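Long-range contacts in laminin subunit ALPHA-1 (Mus musculus, PDB 2JD4), which helps build basement membranes as a chain of laminin-111, its metal-binding LG4-5 domain pair probably providing anchorage to cell surfaces: residues 68-72 with 84-88; 71-77 with 157-161; 112-117 with 129-135. The protein carries 4 engineered substitutions. All blocks are in the same frame, centred on the assembly; numbering follows the deposited sequence.

Contact 1. Residues 68-72 with 84-88; sequences QMDYA and MFDLG. With MG (magnesium ion), chain C.
Asp86 CB packs over one face of the Tyr71 ring, 3.9 Å from its centroid, a CH-pi contact displaced toward the rim on the CE2 side. The carboxylate plane of Asp86 stands 70° from the ring; it is the methylene, not the carboxylate, that touches the face. With chi1 at 66°, Tyr71 CG stands between its own backbone N and carbonyl carbon, which swings the ring across the neighbouring strand; Met84 CG comes up at the ring edge, and the hydroxyl reaches on to Arg91. The backbones of these residues belong to an antiparallel beta hairpin, strands 71-77 and 80-86 of the laminin G sandwich, with Tyr71 N bonded to Asp86 O at 3.2 Å and Asp86 N to Tyr71 O at 3.0 Å. On the other face of the sheet Ala72 CB packs against Phe85 CB at 3.8 Å. Where the strands part, Asp86 OD1 accepts from Gly88 N at 2.8 Å, an Asx turn that probably helps present Leu87 O to the magnesium ion. Asp70 OD2 binds the same ion at 2.3 Å, its OD1 taking a hydrogen bond from a metal-bound water, while Thr137 and Asp139 complete the protein ligands.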
ATOM      1  N   GLN A  68     -28.438  -5.406  -0.954  1.00 32.53           N
ATOM      2  CA  GLN A  68     -27.277  -6.282  -0.824  1.00 31.88           C
ATOM      3  C   GLN A  68     -27.566  -7.771  -0.669  1.00 33.19           C
ATOM      4  O   GLN A  68     -26.682  -8.532  -0.279  1.00 33.59           O
ATOM      5  CB  GLN A  68     -26.393  -5.810   0.336  1.00 28.43           C
ATOM      6  CG  GLN A  68     -25.711  -4.471   0.075  1.00 26.84           C
ATOM      7  CD  GLN A  68     -24.564  -4.207   1.029  1.00 21.14           C
ATOM      8  OE1 GLN A  68     -23.696  -5.052   1.207  1.00 30.11           O
ATOM      9  NE2 GLN A  68     -24.550  -3.028   1.641  1.00 23.33           N
ATOM     10  N   MET A  69     -28.788  -8.190  -0.987  1.00 32.93           N
ATOM     11  CA  MET A  69     -29.162  -9.598  -0.889  1.00 32.47           C
ATOM     12  C   MET A  69     -28.587 -10.378  -2.067  1.00 29.84           C
ATOM     13  O   MET A  69     -28.464 -11.601  -2.014  1.00 26.71           O
ATOM     14  CB  MET A  69     -30.687  -9.737  -0.846  1.00 39.35           C
ATOM     15  CG  MET A  69     -31.213 -10.363   0.439  1.00 49.46           C
ATOM     16  SD  MET A  69     -30.471  -9.671   1.937  1.00 59.91           S
ATOM     17  CE  MET A  69     -31.442  -8.158   2.149  1.00 57.33           C
ATOM     18  N   ASP A  70     -28.249  -9.654  -3.134  1.00 25.45           N
ATOM     19  CA  ASP A  70     -27.642 -10.232  -4.330  1.00 24.76           C
ATOM     20  C   ASP A  70     -26.311  -9.501  -4.511  1.00 22.50           C
ATOM     21  O   ASP A  70     -26.240  -8.296  -4.276  1.00 22.82           O
ATOM     22  CB  ASP A  70     -28.505  -9.973  -5.573  1.00 26.87           C
ATOM     23  CG  ASP A  70     -29.735 -10.860  -5.639  1.00 30.62           C
ATOM     24  OD1 ASP A  70     -30.497 -10.888  -4.651  1.00 27.73           O
ATOM     25  OD2 ASP A  70     -29.932 -11.519  -6.688  1.00 24.35           O
ATOM     26  N   TYR A  71     -25.265 -10.214  -4.920  1.00 23.98           N
ATOM     27  CA  TYR A  71     -23.967  -9.572  -5.139  1.00 23.86           C
ATOM     28  C   TYR A  71     -23.000 -10.460  -5.899  1.00 22.57           C
ATOM     29  O   TYR A  71     -23.244 -11.648  -6.084  1.00 23.68           O
ATOM     30  CB  TYR A  71     -23.333  -9.159  -3.800  1.00 24.36           C
ATOM     31  CG  TYR A  71     -22.954 -10.322  -2.906  1.00 26.26           C
ATOM     32  CD1 TYR A  71     -21.862 -11.134  -3.209  1.00 23.70           C
ATOM     33  CD2 TYR A  71     -23.714 -10.636  -1.777  1.00 26.15           C
ATOM     34  CE1 TYR A  71     -21.536 -12.237  -2.415  1.00 24.25           C
ATOM     35  CE2 TYR A  71     -23.398 -11.740  -0.977  1.00 24.75           C
ATOM     36  CZ  TYR A  71     -22.311 -12.534  -1.304  1.00 23.64           C
ATOM     37  OH  TYR A  71     -22.008 -13.635  -0.541  1.00 21.08           O
ATOM     38  N   ALA A  72     -21.906  -9.855  -6.354  1.00 20.92           N
ATOM     39  CA  ALA A  72     -20.848 -10.562  -7.067  1.00 20.44           C
ATOM     40  C   ALA A  72     -19.576  -9.757  -6.818  1.00 20.49           C
ATOM     41  O   ALA A  72     -19.594  -8.529  -6.910  1.00 20.66           O
ATOM     42  CB  ALA A  72     -21.148 -10.630  -8.556  1.00 21.87           C
ATOM     43  N   MET A  84     -16.767 -14.768  -5.976  1.00 21.65           N
ATOM     44  CA  MET A  84     -17.984 -15.268  -5.341  1.00 23.30           C
ATOM     45  C   MET A  84     -19.198 -14.376  -5.589  1.00 22.97           C
ATOM     46  O   MET A  84     -19.079 -13.162  -5.797  1.00 19.08           O
ATOM     47  CB  MET A  84     -17.770 -15.440  -3.829  1.00 25.13           C
ATOM     48  CG  MET A  84     -17.765 -14.154  -3.021  1.00 28.60           C
ATOM     49  SD  MET A  84     -17.646 -14.483  -1.232  1.00 33.35           S
ATOM     50  CE  MET A  84     -15.898 -14.848  -1.072  1.00 36.38           C
ATOM     51  N   PHE A  85     -20.374 -14.991  -5.565  1.00 20.69           N
ATOM     52  CA  PHE A  85     -21.626 -14.272  -5.783  1.00 22.54           C
ATOM     53  C   PHE A  85     -22.765 -14.998  -5.076  1.00 24.43           C
ATOM     54  O   PHE A  85     -22.638 -16.170  -4.726  1.00 23.03           O
ATOM     55  CB  PHE A  85     -21.922 -14.173  -7.288  1.00 21.70           C
ATOM     56  CG  PHE A  85     -21.984 -15.506  -7.987  1.00 21.22           C
ATOM     57  CD1 PHE A  85     -23.160 -16.250  -8.003  1.00 22.50           C
ATOM     58  CD2 PHE A  85     -20.856 -16.028  -8.609  1.00 22.09           C
ATOM     59  CE1 PHE A  85     -23.210 -17.504  -8.633  1.00 20.19           C
ATOM     60  CE2 PHE A  85     -20.895 -17.277  -9.239  1.00 20.34           C
ATOM     61  CZ  PHE A  85     -22.076 -18.013  -9.248  1.00 21.93           C
ATOM     62  N   ASP A  86     -23.867 -14.288  -4.864  1.00 24.72           N
ATOM     63  CA  ASP A  86     -25.050 -14.854  -4.213  1.00 25.51           C
ATOM     64  C   ASP A  86     -26.244 -14.368  -5.024  1.00 25.17           C
ATOM     65  O   ASP A  86     -26.441 -13.161  -5.177  1.00 27.03           O
ATOM     66  CB  ASP A  86     -25.173 -14.339  -2.775  1.00 26.39           C
ATOM     67  CG  ASP A  86     -26.155 -15.151  -1.934  1.00 29.04           C
ATOM     68  OD1 ASP A  86     -27.198 -15.585  -2.468  1.00 24.96           O
ATOM     69  OD2 ASP A  86     -25.889 -15.338  -0.726  1.00 25.57           O
ATOM     70  N   LEU A  87     -27.034 -15.302  -5.541  1.00 24.26           N
ATOM     71  CA  LEU A  87     -28.201 -14.958  -6.344  1.00 26.76           C
ATOM     72  C   LEU A  87     -29.443 -14.673  -5.500  1.00 29.84           C
ATOM     73  O   LEU A  87     -30.527 -14.439  -6.039  1.00 30.68           O
ATOM     74  CB  LEU A  87     -28.504 -16.087  -7.333  1.00 26.65           C
ATOM     75  CG  LEU A  87     -27.331 -16.594  -8.180  1.00 23.43           C
ATOM     76  CD1 LEU A  87     -27.827 -17.673  -9.131  1.00 26.47           C
ATOM     77  CD2 LEU A  87     -26.710 -15.443  -8.977  1.00 25.88           C
ATOM     78  N   GLY A  88     -29.291 -14.695  -4.179  1.00 31.15           N
ATOM     79  CA  GLY A  88     -30.427 -14.419  -3.313  1.00 29.21           C
ATOM     80  C   GLY A  88     -30.782 -15.513  -2.320  1.00 29.01           C
ATOM     81  O   GLY A  88     -31.529 -15.269  -1.368  1.00 27.33           O
TER
HETATM   82 MG    MG C4061     -31.591 -12.908  -7.353  1.00 30.82          MG
HETATM   83  O   HOH W   1     -32.676 -12.145  -5.423  1.00 31.57           O
HETATM   84  O   HOH W   2     -33.141 -14.460  -7.822  1.00 27.12           O

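Contact 2. Residues 71-77 with 157-161; sequences YATLQLQ and NIGTI
One face of the Tyr71 ring, opposite the one covered by Asp86, receives the methyl CG2 of Ile158, which lies 4.3 Å from the ring centroid and 14° off the normal, a CH-pi contact offset toward the rim. The second flat group, the amide of Gln75, works through its nitrogen: NE2 donates to Ile158 O at 2.9 Å, nearly straight at 170° and within the plane of the amide, and also to Ile161 O at 2.8 Å. This second bond is more bent, with the donor above the carbonyl plane of Ile161. Gln75 CG points opposite the carbonyl carbon, beside the backbone N (chi1 -61°), and the extended chain beyond carries the amide from strand 71-77 across to the loop. Around it Ile158 and Ile161 supply hydrocarbon, with Ile161 CB 3.8 Å from Gln75 NE2. Farther along, Ile161 CG2 rests 3.7 Å from Leu76 O, and its CG1 branch meets the amide end of Gln77 at about a right angle. The irregular segment 157-161, between strands 143-146 and 167-174, thus lies over one face of the laminin G sheet that holds strand 71-77. Since the buried glutamine nitrogen spends both its hydrogens on carbonyls three residues apart, it probably fixes the curve of a loop that has no regular secondary structure of its own.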
ATOM      1  N   TYR A  71     -25.265 -10.214  -4.920  1.00 23.98           N
ATOM      2  CA  TYR A  71     -23.967  -9.572  -5.139  1.00 23.86           C
ATOM      3  C   TYR A  71     -23.000 -10.460  -5.899  1.00 22.57           C
ATOM      4  O   TYR A  71     -23.244 -11.648  -6.084  1.00 23.68           O
ATOM      5  CB  TYR A  71     -23.333  -9.159  -3.800  1.00 24.36           C
ATOM      6  CG  TYR A  71     -22.954 -10.322  -2.906  1.00 26.26           C
ATOM      7  CD1 TYR A  71     -21.862 -11.134  -3.209  1.00 23.70           C
ATOM      8  CD2 TYR A  71     -23.714 -10.636  -1.777  1.00 26.15           C
ATOM      9  CE1 TYR A  71     -21.536 -12.237  -2.415  1.00 24.25           C
ATOM     10  CE2 TYR A  71     -23.398 -11.740  -0.977  1.00 24.75           C
ATOM     11  CZ  TYR A  71     -22.311 -12.534  -1.304  1.00 23.64           C
ATOM     12  OH  TYR A  71     -22.008 -13.635  -0.541  1.00 21.08           O
ATOM     13  N   ALA A  72     -21.906  -9.855  -6.354  1.00 20.92           N
ATOM     14  CA  ALA A  72     -20.848 -10.562  -7.067  1.00 20.44           C
ATOM     15  C   ALA A  72     -19.576  -9.757  -6.818  1.00 20.49           C
ATOM     16  O   ALA A  72     -19.594  -8.529  -6.910  1.00 20.66           O
ATOM     17  CB  ALA A  72     -21.148 -10.630  -8.556  1.00 21.87           C
ATOM     18  N   THR A  73     -18.480 -10.441  -6.503  1.00 19.27           N
ATOM     19  CA  THR A  73     -17.223  -9.754  -6.230  1.00 17.61           C
ATOM     20  C   THR A  73     -15.991 -10.594  -6.564  1.00 18.28           C
ATOM     21  O   THR A  73     -16.054 -11.828  -6.625  1.00 17.01           O
ATOM     22  CB  THR A  73     -17.153  -9.327  -4.737  1.00 20.32           C
ATOM     23  OG1 THR A  73     -15.935  -8.618  -4.485  1.00 18.92           O
ATOM     24  CG2 THR A  73     -17.216 -10.550  -3.828  1.00 19.38           C
ATOM     25  N   LEU A  74     -14.881  -9.905  -6.822  1.00 15.67           N
ATOM     26  CA  LEU A  74     -13.597 -10.533  -7.113  1.00 16.31           C
ATOM     27  C   LEU A  74     -12.621  -9.861  -6.153  1.00 19.31           C
ATOM     28  O   LEU A  74     -12.448  -8.636  -6.184  1.00 18.68           O
ATOM     29  CB  LEU A  74     -13.159 -10.279  -8.562  1.00 16.44           C
ATOM     30  CG  LEU A  74     -11.749 -10.783  -8.916  1.00 15.07           C
ATOM     31  CD1 LEU A  74     -11.724 -12.306  -8.881  1.00 19.89           C
ATOM     32  CD2 LEU A  74     -11.326 -10.290 -10.292  1.00 13.48           C
ATOM     33  N   GLN A  75     -12.001 -10.660  -5.291  1.00 19.91           N
ATOM     34  CA  GLN A  75     -11.059 -10.150  -4.295  1.00 17.08           C
ATOM     35  C   GLN A  75      -9.751 -10.924  -4.324  1.00 18.70           C
ATOM     36  O   GLN A  75      -9.715 -12.091  -4.718  1.00 20.36           O
ATOM     37  CB  GLN A  75     -11.670 -10.266  -2.892  1.00 18.49           C
ATOM     38  CG  GLN A  75     -12.946  -9.472  -2.684  1.00 16.59           C
ATOM     39  CD  GLN A  75     -13.781 -10.000  -1.521  1.00 22.77           C
ATOM     40  OE1 GLN A  75     -14.182 -11.161  -1.519  1.00 22.23           O
ATOM     41  NE2 GLN A  75     -14.047  -9.149  -0.535  1.00 20.43           N
ATOM     42  N   LEU A  76      -8.672 -10.264  -3.916  1.00 21.14           N
ATOM     43  CA  LEU A  76      -7.367 -10.901  -3.854  1.00 18.48           C
ATOM     44  C   LEU A  76      -7.104 -11.151  -2.374  1.00 20.26           C
ATOM     45  O   LEU A  76      -7.394 -10.293  -1.541  1.00 19.81           O
ATOM     46  CB  LEU A  76      -6.277  -9.984  -4.404  1.00 18.43           C
ATOM     47  CG  LEU A  76      -4.892 -10.632  -4.506  1.00 19.63           C
ATOM     48  CD1 LEU A  76      -4.886 -11.623  -5.678  1.00 17.40           C
ATOM     49  CD2 LEU A  76      -3.827  -9.555  -4.717  1.00 23.07           C
ATOM     50  N   GLN A  77      -6.568 -12.324  -2.052  1.00 19.48           N
ATOM     51  CA  GLN A  77      -6.267 -12.673  -0.666  1.00 22.47           C
ATOM     52  C   GLN A  77      -5.054 -13.589  -0.627  1.00 23.25           C
ATOM     53  O   GLN A  77      -5.009 -14.615  -1.314  1.00 23.51           O
ATOM     54  CB  GLN A  77      -7.462 -13.367  -0.014  1.00 23.99           C
ATOM     55  CG  GLN A  77      -7.205 -13.792   1.426  1.00 29.44           C
ATOM     56  CD  GLN A  77      -8.395 -14.496   2.051  1.00 35.75           C
ATOM     57  OE1 GLN A  77      -9.366 -13.860   2.456  1.00 35.13           O
ATOM     58  NE2 GLN A  77      -8.326 -15.820   2.122  1.00 41.31           N
ATOM     59  N   ASN A 157     -21.467  -9.143   3.964  1.00 24.14           N
ATOM     60  CA  ASN A 157     -21.259 -10.522   3.541  1.00 21.41           C
ATOM     61  C   ASN A 157     -20.237 -10.836   2.444  1.00 22.65           C
ATOM     62  O   ASN A 157     -20.453 -11.739   1.634  1.00 23.82           O
ATOM     63  CB  ASN A 157     -22.608 -11.161   3.192  1.00 23.15           C
ATOM     64  CG  ASN A 157     -23.562 -11.189   4.386  1.00 25.54           C
ATOM     65  OD1 ASN A 157     -23.187 -11.592   5.490  1.00 24.36           O
ATOM     66  ND2 ASN A 157     -24.796 -10.760   4.167  1.00 20.55           N
ATOM     67  N   ILE A 158     -19.130 -10.096   2.407  1.00 22.11           N
ATOM     68  CA  ILE A 158     -18.073 -10.391   1.448  1.00 20.60           C
ATOM     69  C   ILE A 158     -16.741 -10.429   2.202  1.00 20.77           C
ATOM     70  O   ILE A 158     -15.664 -10.336   1.610  1.00 19.82           O
ATOM     71  CB  ILE A 158     -18.008  -9.366   0.264  1.00 21.34           C
ATOM     72  CG1 ILE A 158     -17.520  -7.997   0.739  1.00 19.66           C
ATOM     73  CG2 ILE A 158     -19.382  -9.248  -0.388  1.00 19.85           C
ATOM     74  CD1 ILE A 158     -17.389  -6.987  -0.400  1.00 22.94           C
ATOM     75  N   GLY A 159     -16.838 -10.577   3.525  1.00 23.15           N
ATOM     76  CA  GLY A 159     -15.651 -10.655   4.361  1.00 19.37           C
ATOM     77  C   GLY A 159     -15.009  -9.337   4.745  1.00 21.13           C
ATOM     78  O   GLY A 159     -15.626  -8.272   4.646  1.00 20.87           O
ATOM     79  N   THR A 160     -13.757  -9.409   5.186  1.00 20.40           N
ATOM     80  CA  THR A 160     -13.023  -8.224   5.613  1.00 20.91           C
ATOM     81  C   THR A 160     -12.203  -7.573   4.501  1.00 18.45           C
ATOM     82  O   THR A 160     -11.696  -6.467   4.689  1.00 17.55           O
ATOM     83  CB  THR A 160     -12.050  -8.544   6.762  1.00 26.14           C
ATOM     84  OG1 THR A 160     -11.105  -9.525   6.318  1.00 28.13           O
ATOM     85  CG2 THR A 160     -12.804  -9.078   7.976  1.00 30.21           C
ATOM     86  N   ILE A 161     -12.061  -8.249   3.363  1.00 18.04           N
ATOM     87  CA  ILE A 161     -11.276  -7.693   2.257  1.00 19.05           C
ATOM     88  C   ILE A 161     -12.114  -6.708   1.446  1.00 18.95           C
ATOM     89  O   ILE A 161     -12.510  -6.983   0.310  1.00 18.40           O
ATOM     90  CB  ILE A 161     -10.734  -8.800   1.317  1.00 20.04           C
ATOM     91  CG1 ILE A 161      -9.951  -9.844   2.121  1.00 20.69           C
ATOM     92  CG2 ILE A 161      -9.789  -8.187   0.267  1.00 19.84           C
ATOM     93  CD1 ILE A 161      -8.774  -9.287   2.889  1.00 29.77           C
TER

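Contact 3. Residues 112-117 with 129-135; sequences YIKRKA and VTVVGKA. Engineered in segment 129-135: Lys134 (natural residue Asn).
Val131 is the tight centre, its side chain wedged against Arg115. Its CG1 methyl, anti to the backbone N at chi1 172°, lies over one face of the guanidinium, 3.6 Å from Arg115 NH2, while CG2 turns toward the Arg115 backbone and the ring of Tyr112. Val131 N makes a straight 2.9 Å hydrogen bond to Arg115 O, and Val129 N bonds to Ala117 O at 2.9 Å. The arginine chain, bent at chi2 and chi3, curls over the valine and reaches the loop: Arg115 NH2 donates to Ala135 O at 2.8 Å, on a lone pair, and NH1 makes a weak bond to Gly133 O at the guanidinium edge, in its plane. Replacing Arg115 with an alanine would probably leave the Gly133 and Ala135 carbonyls without these donors and one side of Val131 CG1 without its cover, freeing the loop 133-135 to shift. The other side is looser: Lys116 and Thr130 face outward on the surface as a non-hydrogen-bonded pair, and the engineered Lys134 points away from segment 112-117. This is an antiparallel beta hairpin at the rim of the laminin G sandwich, leading to the magnesium ligands Thr137 and Asp139.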
ATOM      1  N   TYR A 112     -19.895 -16.411 -14.551  1.00 21.97           N
ATOM      2  CA  TYR A 112     -21.079 -17.017 -13.973  1.00 23.46           C
ATOM      3  C   TYR A 112     -21.989 -17.161 -15.189  1.00 26.75           C
ATOM      4  O   TYR A 112     -22.343 -16.167 -15.820  1.00 26.30           O
ATOM      5  CB  TYR A 112     -21.742 -16.092 -12.956  1.00 23.08           C
ATOM      6  CG  TYR A 112     -23.257 -16.231 -12.900  1.00 25.57           C
ATOM      7  CD1 TYR A 112     -23.864 -17.477 -12.710  1.00 25.82           C
ATOM      8  CD2 TYR A 112     -24.082 -15.116 -13.051  1.00 25.99           C
ATOM      9  CE1 TYR A 112     -25.263 -17.605 -12.680  1.00 28.14           C
ATOM     10  CE2 TYR A 112     -25.479 -15.231 -13.019  1.00 24.75           C
ATOM     11  CZ  TYR A 112     -26.061 -16.477 -12.835  1.00 28.33           C
ATOM     12  OH  TYR A 112     -27.437 -16.588 -12.815  1.00 26.00           O
ATOM     13  N   ILE A 113     -22.340 -18.388 -15.545  1.00 28.64           N
ATOM     14  CA  ILE A 113     -23.219 -18.581 -16.686  1.00 32.41           C
ATOM     15  C   ILE A 113     -24.093 -19.817 -16.489  1.00 32.82           C
ATOM     16  O   ILE A 113     -23.595 -20.922 -16.273  1.00 33.44           O
ATOM     17  CB  ILE A 113     -22.409 -18.675 -18.004  1.00 32.25           C
ATOM     18  CG1 ILE A 113     -23.367 -18.708 -19.197  1.00 36.39           C
ATOM     19  CG2 ILE A 113     -21.503 -19.891 -17.987  1.00 35.03           C
ATOM     20  CD1 ILE A 113     -22.677 -18.574 -20.534  1.00 39.72           C
ATOM     21  N   LYS A 114     -25.402 -19.598 -16.530  1.00 35.51           N
ATOM     22  CA  LYS A 114     -26.389 -20.659 -16.350  1.00 37.64           C
ATOM     23  C   LYS A 114     -26.373 -21.204 -14.921  1.00 36.67           C
ATOM     24  O   LYS A 114     -26.821 -20.537 -13.984  1.00 39.92           O
ATOM     25  CB  LYS A 114     -26.142 -21.795 -17.351  1.00 38.20           C
ATOM     26  CG  LYS A 114     -26.260 -21.402 -18.823  1.00 43.00           C
ATOM     27  CD  LYS A 114     -27.667 -20.955 -19.218  1.00 45.57           C
ATOM     28  CE  LYS A 114     -27.975 -19.529 -18.764  1.00 50.88           C
ATOM     29  NZ  LYS A 114     -29.301 -19.035 -19.250  1.00 52.62           N
ATOM     30  N   ARG A 115     -25.856 -22.415 -14.758  1.00 35.39           N
ATOM     31  CA  ARG A 115     -25.789 -23.046 -13.444  1.00 34.41           C
ATOM     32  C   ARG A 115     -24.351 -23.372 -13.054  1.00 33.14           C
ATOM     33  O   ARG A 115     -24.112 -24.150 -12.133  1.00 35.16           O
ATOM     34  CB  ARG A 115     -26.625 -24.330 -13.440  1.00 33.48           C
ATOM     35  CG  ARG A 115     -28.131 -24.106 -13.435  1.00 37.53           C
ATOM     36  CD  ARG A 115     -28.644 -23.847 -12.024  1.00 38.73           C
ATOM     37  NE  ARG A 115     -28.860 -22.432 -11.738  1.00 40.17           N
ATOM     38  CZ  ARG A 115     -29.203 -21.961 -10.542  1.00 41.54           C
ATOM     39  NH1 ARG A 115     -29.364 -22.797  -9.520  1.00 38.41           N
ATOM     40  NH2 ARG A 115     -29.403 -20.661 -10.368  1.00 40.33           N
ATOM     41  N   LYS A 116     -23.395 -22.774 -13.759  1.00 31.19           N
ATOM     42  CA  LYS A 116     -21.981 -23.009 -13.488  1.00 30.63           C
ATOM     43  C   LYS A 116     -21.225 -21.695 -13.281  1.00 28.88           C
ATOM     44  O   LYS A 116     -21.732 -20.616 -13.587  1.00 27.01           O
ATOM     45  CB  LYS A 116     -21.346 -23.788 -14.647  1.00 34.65           C
ATOM     46  CG  LYS A 116     -21.746 -25.263 -14.740  1.00 40.89           C
ATOM     47  CD  LYS A 116     -23.233 -25.455 -15.039  1.00 44.38           C
ATOM     48  CE  LYS A 116     -23.613 -24.920 -16.414  1.00 46.53           C
ATOM     49  NZ  LYS A 116     -25.077 -25.018 -16.689  1.00 38.98           N
ATOM     50  N   ALA A 117     -20.012 -21.796 -12.749  1.00 30.32           N
ATOM     51  CA  ALA A 117     -19.165 -20.631 -12.510  1.00 29.28           C
ATOM     52  C   ALA A 117     -17.711 -21.083 -12.545  1.00 30.37           C
ATOM     53  O   ALA A 117     -17.392 -22.183 -12.095  1.00 31.33           O
ATOM     54  CB  ALA A 117     -19.493 -20.009 -11.158  1.00 25.75           C
ATOM     55  N   VAL A 129     -17.739 -24.859 -10.961  1.00 35.41           N
ATOM     56  CA  VAL A 129     -18.426 -25.093  -9.704  1.00 36.42           C
ATOM     57  C   VAL A 129     -19.915 -24.942  -9.991  1.00 36.39           C
ATOM     58  O   VAL A 129     -20.311 -24.141 -10.844  1.00 34.82           O
ATOM     59  CB  VAL A 129     -18.002 -24.073  -8.629  1.00 34.63           C
ATOM     60  CG1 VAL A 129     -18.838 -24.259  -7.379  1.00 39.00           C
ATOM     61  CG2 VAL A 129     -16.531 -24.251  -8.298  1.00 35.27           C
ATOM     62  N   THR A 130     -20.737 -25.715  -9.288  1.00 32.98           N
ATOM     63  CA  THR A 130     -22.179 -25.663  -9.484  1.00 33.15           C
ATOM     64  C   THR A 130     -22.821 -24.546  -8.676  1.00 33.45           C
ATOM     65  O   THR A 130     -22.579 -24.415  -7.478  1.00 36.47           O
ATOM     66  CB  THR A 130     -22.837 -27.013  -9.099  1.00 34.74           C
ATOM     67  OG1 THR A 130     -22.428 -28.017 -10.033  1.00 34.28           O
ATOM     68  CG2 THR A 130     -24.359 -26.904  -9.111  1.00 35.05           C
ATOM     69  N   VAL A 131     -23.639 -23.739  -9.340  1.00 31.32           N
ATOM     70  CA  VAL A 131     -24.317 -22.638  -8.677  1.00 33.03           C
ATOM     71  C   VAL A 131     -25.129 -23.168  -7.500  1.00 35.03           C
ATOM     72  O   VAL A 131     -25.886 -24.136  -7.634  1.00 33.76           O
ATOM     73  CB  VAL A 131     -25.235 -21.879  -9.660  1.00 31.55           C
ATOM     74  CG1 VAL A 131     -26.090 -20.864  -8.918  1.00 29.30           C
ATOM     75  CG2 VAL A 131     -24.378 -21.168 -10.702  1.00 30.93           C
ATOM     76  N   VAL A 132     -24.956 -22.522  -6.350  1.00 31.57           N
ATOM     77  CA  VAL A 132     -25.629 -22.902  -5.115  1.00 33.32           C
ATOM     78  C   VAL A 132     -26.930 -22.136  -4.905  1.00 34.93           C
ATOM     79  O   VAL A 132     -27.023 -20.950  -5.222  1.00 34.30           O
ATOM     80  CB  VAL A 132     -24.705 -22.648  -3.897  1.00 34.87           C
ATOM     81  CG1 VAL A 132     -25.455 -22.902  -2.602  1.00 33.58           C
ATOM     82  CG2 VAL A 132     -23.471 -23.538  -3.984  1.00 32.77           C
ATOM     83  N   GLY A 133     -27.934 -22.819  -4.365  1.00 32.48           N
ATOM     84  CA  GLY A 133     -29.199 -22.159  -4.115  1.00 33.84           C
ATOM     85  C   GLY A 133     -30.249 -22.391  -5.180  1.00 36.01           C
ATOM     86  O   GLY A 133     -29.961 -22.877  -6.273  1.00 33.99           O
ATOM     87  N   LYS A 134     -31.478 -22.018  -4.844  1.00 39.89           N
ATOM     88  CA  LYS A 134     -32.623 -22.177  -5.728  1.00 41.60           C
ATOM     89  C   LYS A 134     -32.810 -20.961  -6.628  1.00 42.72           C
ATOM     90  O   LYS A 134     -33.288 -21.093  -7.757  1.00 44.60           O
ATOM     91  CB  LYS A 134     -33.890 -22.398  -4.896  1.00 41.70           C
ATOM     92  CG  LYS A 134     -33.884 -23.665  -4.042  1.00 43.53           C
ATOM     93  CD  LYS A 134     -32.712 -23.715  -3.066  1.00 42.01           C
ATOM     94  CE  LYS A 134     -32.707 -22.527  -2.116  1.00 40.03           C
ATOM     95  NZ  LYS A 134     -31.505 -22.534  -1.234  1.00 40.89           N
ATOM     96  N   ALA A 135     -32.444 -19.785  -6.122  1.00 39.84           N
ATOM     97  CA  ALA A 135     -32.570 -18.545  -6.886  1.00 39.39           C
ATOM     98  C   ALA A 135     -31.939 -18.745  -8.260  1.00 38.30           C
ATOM     99  O   ALA A 135     -31.014 -19.540  -8.409  1.00 37.66           O
ATOM    100  CB  ALA A 135     -31.883 -17.401  -6.147  1.00 38.97           C
TER

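Coming from the N terminus, the chain first closes a short hairpin at contact 1, between 68-72 and 84-88. Strand 71-77 of that hairpin is used again by contact 2, which spans some eighty residues before 157-161 returns to it; both contacts use Tyr71. Contact 3 opens after contact 1 has closed and lies within the span of contact 2, though nothing of these two touches. It belongs to the other sheet of the same laminin G domain, and meets contact 1 where Leu87 packs on Arg115, Val131 and Ala135, and Phe85 on Ala117. Contacts 1 and 3 join the two sheets beside the magnesium ion, while contact 2 ties the loop 157-161 to the sheet of strand 71-77.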